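Local coordinates for DisA protein (Sorangium cellulosum, PDB 6CCA) that probably transfers methyl groups from S-adenosylmethionine to the alpha-carbon of a polyketide intermediate, as a gem-dimethylating carbon methyltransferase of the disorazol assembly line, at residues Leu210-Ala215 and Phe300-Gly305; Ile228-Ala233 and Gly237-Val242. All blocks are in the same frame, centred on the assembly; numbering follows the deposited sequence.

Following the chain from the N terminus, helix 196-216 comes first and is followed, after a connecting loop, by strand 226-231. The next turn leads into helix 239-246, and interaction 2 closes this short loop, joining 228-233 to 237-242 with only three residues between them. The chain then passes through strands 253-257 and 279-281 before strand 300-306 comes back to helix 196-216, where interaction 1 closes a much longer loop between 210-215 and 300-305. Interaction 2 therefore falls wholly within the span of interaction 1. Strands 226-231 and 300-306 are parallel neighbours, and probable backbone hydrogen bonds link L229 to V302 and L304, so both contacts fasten a helix to the same sheet.

Interaction 1 of 2, residues Leu210-Ala215 and Phe300-Gly305; sequences LVFLDA and FDVVLG
F212 of helix 196-216 lays one face of its ring over V302 of strand 300-306. The methyl CG2 of V302 sits 3.8 Å from the centroid of the F212 ring and only 5° off the ring normal, a CH-pi contact aimed almost exactly at the centre. The ring carbons are accordingly all at much the same distance from that methyl; F212 CD1, for instance, is 4.0 Å from V302 CG2. Two torsions set this up: CG of F212 is anti to its backbone N (chi1 -175°), which carries the ring from the helix toward the strand, while CG2 of V302 lies beside the backbone N. The side chains of F212 and V302 run antiparallel alongside each other. Here a helix packs on the central, largely parallel sheet of the methyltransferase fold, and V302 also touches L209, three residues before F212 on the same helix. D301 meets the far end of the ring, its side chain lying nearly perpendicular to that of F212. Its CB approaches obliquely, 3.9 Å from F212 CZ, with the carboxylate plane turned 55° from the ring. OD2 of D301 accepts a hydrogen bond from the backbone N of T227 and also forms a salt bridge with K327, OD1 pairs with R216, and these partners probably balance the buried charge. W331 meets F212 edge-to-face.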
ATOM      1  N   LEU A 210     -20.373   2.050  -2.332  1.00 17.84           N
ATOM      2  CA  LEU A 210     -21.720   2.533  -2.240  1.00 19.79           C
ATOM      3  C   LEU A 210     -22.319   2.732  -3.619  1.00 20.05           C
ATOM      4  O   LEU A 210     -23.519   2.462  -3.828  1.00 21.89           O
ATOM      5  CB  LEU A 210     -21.736   3.809  -1.436  1.00 19.44           C
ATOM      6  CG  LEU A 210     -21.492   3.593   0.066  1.00 21.85           C
ATOM      7  CD1 LEU A 210     -21.541   4.897   0.803  1.00 23.23           C
ATOM      8  CD2 LEU A 210     -22.479   2.645   0.727  1.00 25.92           C
ATOM      9  N   VAL A 211     -21.500   3.155  -4.587  1.00 20.63           N
ATOM     10  CA  VAL A 211     -22.008   3.278  -5.973  1.00 19.12           C
ATOM     11  C   VAL A 211     -22.363   1.908  -6.523  1.00 19.96           C
ATOM     12  O   VAL A 211     -23.415   1.683  -7.184  1.00 19.57           O
ATOM     13  CB  VAL A 211     -20.986   4.043  -6.822  1.00 19.84           C
ATOM     14  CG1 VAL A 211     -21.158   3.795  -8.322  1.00 19.60           C
ATOM     15  CG2 VAL A 211     -21.071   5.504  -6.415  1.00 19.72           C
ATOM     16  N   PHE A 212     -21.554   0.939  -6.185  1.00 19.67           N
ATOM     17  CA  PHE A 212     -21.859  -0.430  -6.601  1.00 19.41           C
ATOM     18  C   PHE A 212     -23.182  -0.890  -6.014  1.00 19.48           C
ATOM     19  O   PHE A 212     -24.056  -1.430  -6.743  1.00 19.44           O
ATOM     20  CB  PHE A 212     -20.733  -1.382  -6.195  1.00 18.68           C
ATOM     21  CG  PHE A 212     -20.934  -2.762  -6.696  1.00 18.42           C
ATOM     22  CD1 PHE A 212     -21.716  -3.655  -6.029  1.00 18.13           C
ATOM     23  CD2 PHE A 212     -20.407  -3.117  -7.940  1.00 18.88           C
ATOM     24  CE1 PHE A 212     -21.869  -4.935  -6.555  1.00 19.31           C
ATOM     25  CE2 PHE A 212     -20.558  -4.380  -8.458  1.00 20.99           C
ATOM     26  CZ  PHE A 212     -21.313  -5.286  -7.760  1.00 18.52           C
ATOM     27  N   LEU A 213     -23.342  -0.705  -4.730  1.00 19.39           N
ATOM     28  CA  LEU A 213     -24.540  -1.144  -4.056  1.00 21.88           C
ATOM     29  C   LEU A 213     -25.767  -0.429  -4.602  1.00 24.86           C
ATOM     30  O   LEU A 213     -26.773  -1.028  -4.798  1.00 25.89           O
ATOM     31  CB  LEU A 213     -24.433  -0.998  -2.544  1.00 23.04           C
ATOM     32  CG  LEU A 213     -23.498  -2.027  -1.924  1.00 24.28           C
ATOM     33  CD1 LEU A 213     -22.995  -1.638  -0.561  1.00 27.34           C
ATOM     34  CD2 LEU A 213     -24.168  -3.359  -1.825  1.00 27.52           C
ATOM     35  N   ASP A 214     -25.639   0.850  -4.847  1.00 23.69           N
ATOM     36  CA  ASP A 214     -26.758   1.616  -5.363  1.00 30.10           C
ATOM     37  C   ASP A 214     -27.200   1.106  -6.705  1.00 28.53           C
ATOM     38  O   ASP A 214     -28.335   1.105  -6.991  1.00 32.23           O
ATOM     39  CB  ASP A 214     -26.411   3.070  -5.513  1.00 31.56           C
ATOM     40  CG  ASP A 214     -26.441   3.804  -4.226  1.00 35.45           C
ATOM     41  OD1 ASP A 214     -27.013   3.337  -3.232  1.00 37.49           O
ATOM     42  OD2 ASP A 214     -25.856   4.874  -4.233  1.00 44.73           O
ATOM     43  N   ALA A 215     -26.274   0.699  -7.530  1.00 24.48           N
ATOM     44  CA  ALA A 215     -26.600   0.111  -8.808  1.00 26.74           C
ATOM     45  C   ALA A 215     -27.249  -1.266  -8.757  1.00 30.49           C
ATOM     46  O   ALA A 215     -28.102  -1.546  -9.528  1.00 28.49           O
ATOM     47  CB  ALA A 215     -25.376   0.050  -9.678  1.00 28.45           C
ATOM     48  N   PHE A 300     -18.234 -13.740  -5.033  1.00 16.44           N
ATOM     49  CA  PHE A 300     -18.088 -12.367  -4.642  1.00 16.74           C
ATOM     50  C   PHE A 300     -18.413 -11.380  -5.719  1.00 15.62           C
ATOM     51  O   PHE A 300     -17.957 -11.519  -6.792  1.00 15.26           O
ATOM     52  CB  PHE A 300     -16.662 -12.141  -4.143  1.00 17.72           C
ATOM     53  CG  PHE A 300     -16.374 -12.876  -2.891  1.00 19.70           C
ATOM     54  CD1 PHE A 300     -16.913 -12.469  -1.715  1.00 21.60           C
ATOM     55  CD2 PHE A 300     -15.680 -14.036  -2.919  1.00 25.81           C
ATOM     56  CE1 PHE A 300     -16.719 -13.166  -0.575  1.00 22.29           C
ATOM     57  CE2 PHE A 300     -15.465 -14.741  -1.766  1.00 28.52           C
ATOM     58  CZ  PHE A 300     -15.995 -14.294  -0.602  1.00 22.24           C
ATOM     59  N   ASP A 301     -19.183 -10.364  -5.353  1.00 15.28           N
ATOM     60  CA  ASP A 301     -19.501  -9.291  -6.275  1.00 14.74           C
ATOM     61  C   ASP A 301     -18.334  -8.323  -6.363  1.00 15.38           C
ATOM     62  O   ASP A 301     -18.130  -7.672  -7.388  1.00 16.50           O
ATOM     63  CB  ASP A 301     -20.718  -8.581  -5.767  1.00 16.24           C
ATOM     64  CG  ASP A 301     -21.961  -9.488  -5.817  1.00 19.82           C
ATOM     65  OD1 ASP A 301     -22.561  -9.583  -6.922  1.00 21.80           O
ATOM     66  OD2 ASP A 301     -22.218 -10.200  -4.838  1.00 18.60           O
ATOM     67  N   VAL A 302     -17.637  -8.134  -5.241  1.00 14.03           N
ATOM     68  CA  VAL A 302     -16.521  -7.138  -5.138  1.00 15.76           C
ATOM     69  C   VAL A 302     -15.442  -7.750  -4.283  1.00 15.31           C
ATOM     70  O   VAL A 302     -15.741  -8.388  -3.267  1.00 15.00           O
ATOM     71  CB  VAL A 302     -16.966  -5.794  -4.457  1.00 15.93           C
ATOM     72  CG1 VAL A 302     -15.834  -4.774  -4.388  1.00 16.90           C
ATOM     73  CG2 VAL A 302     -18.148  -5.180  -5.150  1.00 19.26           C
ATOM     74  N   VAL A 303     -14.199  -7.574  -4.717  1.00 13.60           N
ATOM     75  CA  VAL A 303     -13.055  -7.794  -3.887  1.00 14.37           C
ATOM     76  C   VAL A 303     -12.345  -6.470  -3.647  1.00 14.92           C
ATOM     77  O   VAL A 303     -11.985  -5.781  -4.618  1.00 14.53           O
ATOM     78  CB  VAL A 303     -12.097  -8.779  -4.489  1.00 14.14           C
ATOM     79  CG1 VAL A 303     -10.866  -8.958  -3.639  1.00 14.94           C
ATOM     80  CG2 VAL A 303     -12.724 -10.136  -4.631  1.00 15.24           C
ATOM     81  N   LEU A 304     -12.111  -6.133  -2.381  1.00 12.82           N
ATOM     82  CA  LEU A 304     -11.404  -4.920  -1.967  1.00 14.59           C
ATOM     83  C   LEU A 304     -10.037  -5.276  -1.404  1.00 14.55           C
ATOM     84  O   LEU A 304      -9.899  -6.180  -0.551  1.00 14.04           O
ATOM     85  CB  LEU A 304     -12.205  -4.223  -0.845  1.00 16.86           C
ATOM     86  CG  LEU A 304     -11.449  -3.124  -0.086  1.00 19.15           C
ATOM     87  CD1 LEU A 304     -11.189  -1.968  -1.057  1.00 20.69           C
ATOM     88  CD2 LEU A 304     -12.308  -2.654   1.055  1.00 20.21           C
ATOM     89  N   GLY A 305      -9.006  -4.582  -1.883  1.00 14.18           N
ATOM     90  CA  GLY A 305      -7.625  -4.760  -1.393  1.00 16.54           C
ATOM     91  C   GLY A 305      -7.042  -3.412  -1.095  1.00 16.76           C
ATOM     92  O   GLY A 305      -6.707  -2.671  -2.035  1.00 16.45           O
TER

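Interaction 2 of 2, residues Ile228-Ala233 and Gly237-Val242; sequences ILEVGA and GTTASV
E230 reaches from its strand to T239 of helix 239-246. From CB, its chain leaves with CG anti to the backbone N (chi1 -178°), and the extended chain brings the carboxylate to T239. CG packs against the backbone carbonyl of L304 on the neighbouring strand 300-306. Next comes CD, with T239 OG1 3.3 Å away. At the tip, OE1 accepts a hydrogen bond from the hydroxyl of T239, 2.7 Å from OG1 to OE1; the donor approaches on the syn side and lies 24° out of the carboxylate plane. The methyl CG2 of T239 also lies against OE1, at 3.4 Å. OE1 is hydrogen-bonded as well to the hydroxyl of Y255 on strand 253-257. The other oxygen, OE2, takes a hydrogen bond from water 1, 2.7 Å away, which is also hydrogen-bonded to T238 OG1. Water 2 ties the turn together, donating to both A233 O and T239 OG1, and is also hydrogen-bonded to T238 OG1, while A233 CB rests 3.9 Å from T239 OG1. The buried carboxylate is thus held at both oxygens. This is the beta-alpha-beta start of a Rossmann-like methyltransferase: the E-V-G-A-G-T-G sequence, which begins in strand 226-231 and runs into the turn, matches the glycine-rich motif I, which in class I methyltransferases lines the S-adenosylmethionine site.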
ATOM      1  N   ILE A 228     -19.178  -8.945  -0.484  1.00 16.65           N
ATOM      2  CA  ILE A 228     -17.923  -8.225  -0.705  1.00 15.49           C
ATOM      3  C   ILE A 228     -16.853  -8.925   0.092  1.00 15.70           C
ATOM      4  O   ILE A 228     -17.111  -9.333   1.220  1.00 17.85           O
ATOM      5  CB  ILE A 228     -18.098  -6.799  -0.222  1.00 17.27           C
ATOM      6  CG1 ILE A 228     -19.250  -6.141  -0.973  1.00 20.01           C
ATOM      7  CG2 ILE A 228     -16.771  -6.042  -0.240  1.00 17.44           C
ATOM      8  CD1 ILE A 228     -19.586  -4.732  -0.487  1.00 21.68           C
ATOM      9  N   LEU A 229     -15.707  -9.140  -0.509  1.00 15.77           N
ATOM     10  CA  LEU A 229     -14.548  -9.704   0.182  1.00 14.85           C
ATOM     11  C   LEU A 229     -13.511  -8.626   0.374  1.00 16.01           C
ATOM     12  O   LEU A 229     -13.117  -8.017  -0.590  1.00 15.12           O
ATOM     13  CB  LEU A 229     -13.985 -10.832  -0.648  1.00 16.98           C
ATOM     14  CG  LEU A 229     -12.574 -11.339  -0.314  1.00 17.60           C
ATOM     15  CD1 LEU A 229     -12.700 -12.058   1.008  1.00 17.98           C
ATOM     16  CD2 LEU A 229     -12.075 -12.283  -1.379  1.00 20.75           C
ATOM     17  N   GLU A 230     -13.027  -8.433   1.595  1.00 14.07           N
ATOM     18  CA  GLU A 230     -11.840  -7.676   1.814  1.00 14.33           C
ATOM     19  C   GLU A 230     -10.677  -8.607   2.091  1.00 16.39           C
ATOM     20  O   GLU A 230     -10.721  -9.428   3.001  1.00 15.89           O
ATOM     21  CB  GLU A 230     -11.962  -6.687   2.961  1.00 15.00           C
ATOM     22  CG  GLU A 230     -10.709  -5.863   3.133  1.00 16.22           C
ATOM     23  CD  GLU A 230     -10.826  -4.704   4.137  1.00 19.64           C
ATOM     24  OE1 GLU A 230     -11.820  -4.657   4.918  1.00 18.20           O
ATOM     25  OE2 GLU A 230      -9.836  -3.903   4.144  1.00 17.53           O
ATOM     26  N   VAL A 231      -9.625  -8.459   1.301  1.00 17.48           N
ATOM     27  CA  VAL A 231      -8.399  -9.204   1.546  1.00 18.66           C
ATOM     28  C   VAL A 231      -7.429  -8.407   2.354  1.00 18.01           C
ATOM     29  O   VAL A 231      -7.372  -7.175   2.251  1.00 17.92           O
ATOM     30  CB  VAL A 231      -7.756  -9.679   0.230  1.00 22.63           C
ATOM     31  CG1 VAL A 231      -8.693 -10.699  -0.440  1.00 23.49           C
ATOM     32  CG2 VAL A 231      -7.526  -8.570  -0.705  1.00 23.27           C
ATOM     33  N   GLY A 232      -6.593  -9.089   3.141  1.00 18.44           N
ATOM     34  CA  GLY A 232      -5.647  -8.313   3.928  1.00 20.06           C
ATOM     35  C   GLY A 232      -6.222  -7.243   4.814  1.00 18.90           C
ATOM     36  O   GLY A 232      -5.598  -6.210   5.006  1.00 23.14           O
ATOM     37  N   ALA A 233      -7.357  -7.498   5.452  1.00 18.09           N
ATOM     38  CA  ALA A 233      -7.980  -6.523   6.353  1.00 18.62           C
ATOM     39  C   ALA A 233      -7.133  -6.175   7.597  1.00 22.37           C
ATOM     40  O   ALA A 233      -7.396  -5.138   8.248  1.00 23.35           O
ATOM     41  CB  ALA A 233      -9.364  -6.969   6.766  1.00 18.82           C
ATOM     42  N   GLY A 237      -8.104  -1.312  10.680  1.00 26.44           N
ATOM     43  CA  GLY A 237      -8.056   0.153  10.879  1.00 26.93           C
ATOM     44  C   GLY A 237      -8.935   0.910   9.872  1.00 24.45           C
ATOM     45  O   GLY A 237      -9.837   1.689  10.247  1.00 28.95           O
ATOM     46  N   THR A 238      -8.720   0.640   8.592  1.00 23.00           N
ATOM     47  CA  THR A 238      -9.560   1.272   7.568  1.00 21.40           C
ATOM     48  C   THR A 238     -10.931   0.573   7.376  1.00 22.59           C
ATOM     49  O   THR A 238     -11.933   1.178   6.900  1.00 23.07           O
ATOM     50  CB  THR A 238      -8.828   1.311   6.255  1.00 21.14           C
ATOM     51  OG1 THR A 238      -8.327   0.010   5.937  1.00 19.07           O
ATOM     52  CG2 THR A 238      -7.664   2.284   6.345  1.00 23.06           C
ATOM     53  N   THR A 239     -11.024  -0.676   7.844  1.00 20.77           N
ATOM     54  CA  THR A 239     -12.253  -1.445   7.689  1.00 18.14           C
ATOM     55  C   THR A 239     -13.377  -0.885   8.519  1.00 15.99           C
ATOM     56  O   THR A 239     -14.575  -0.889   8.120  1.00 17.55           O
ATOM     57  CB  THR A 239     -11.965  -2.943   7.986  1.00 18.36           C
ATOM     58  OG1 THR A 239     -10.905  -3.395   7.114  1.00 17.81           O
ATOM     59  CG2 THR A 239     -13.227  -3.711   7.819  1.00 19.88           C
ATOM     60  N   ALA A 240     -13.024  -0.329   9.655  1.00 19.50           N
ATOM     61  CA  ALA A 240     -14.039   0.262  10.557  1.00 20.50           C
ATOM     62  C   ALA A 240     -15.034   1.257   9.863  1.00 21.14           C
ATOM     63  O   ALA A 240     -16.274   1.140   9.951  1.00 19.56           O
ATOM     64  CB  ALA A 240     -13.335   0.927  11.760  1.00 22.99           C
ATOM     65  N   SER A 241     -14.464   2.210   9.127  1.00 19.19           N
ATOM     66  CA  SER A 241     -15.234   3.185   8.453  1.00 20.80           C
ATOM     67  C   SER A 241     -15.951   2.604   7.237  1.00 19.13           C
ATOM     68  O   SER A 241     -17.017   3.082   6.884  1.00 18.60           O
ATOM     69  CB  SER A 241     -14.372   4.421   8.171  1.00 22.88           C
ATOM     70  OG  SER A 241     -13.474   4.104   7.127  1.00 30.97           O
ATOM     71  N   VAL A 242     -15.391   1.585   6.590  1.00 16.99           N
ATOM     72  CA  VAL A 242     -16.113   0.902   5.566  1.00 17.32           C
ATOM     73  C   VAL A 242     -17.414   0.260   6.095  1.00 17.09           C
ATOM     74  O   VAL A 242     -18.525   0.428   5.535  1.00 18.51           O
ATOM     75  CB  VAL A 242     -15.236  -0.151   4.874  1.00 17.46           C
ATOM     76  CG1 VAL A 242     -16.064  -0.995   3.921  1.00 17.84           C
ATOM     77  CG2 VAL A 242     -14.054   0.511   4.118  1.00 17.07           C
TER
HETATM   78  O   HOH W   1     -10.373  -1.252   4.460  1.00 21.91           O
HETATM   79  O   HOH W   2      -8.292  -2.836   7.156  1.00 25.54           O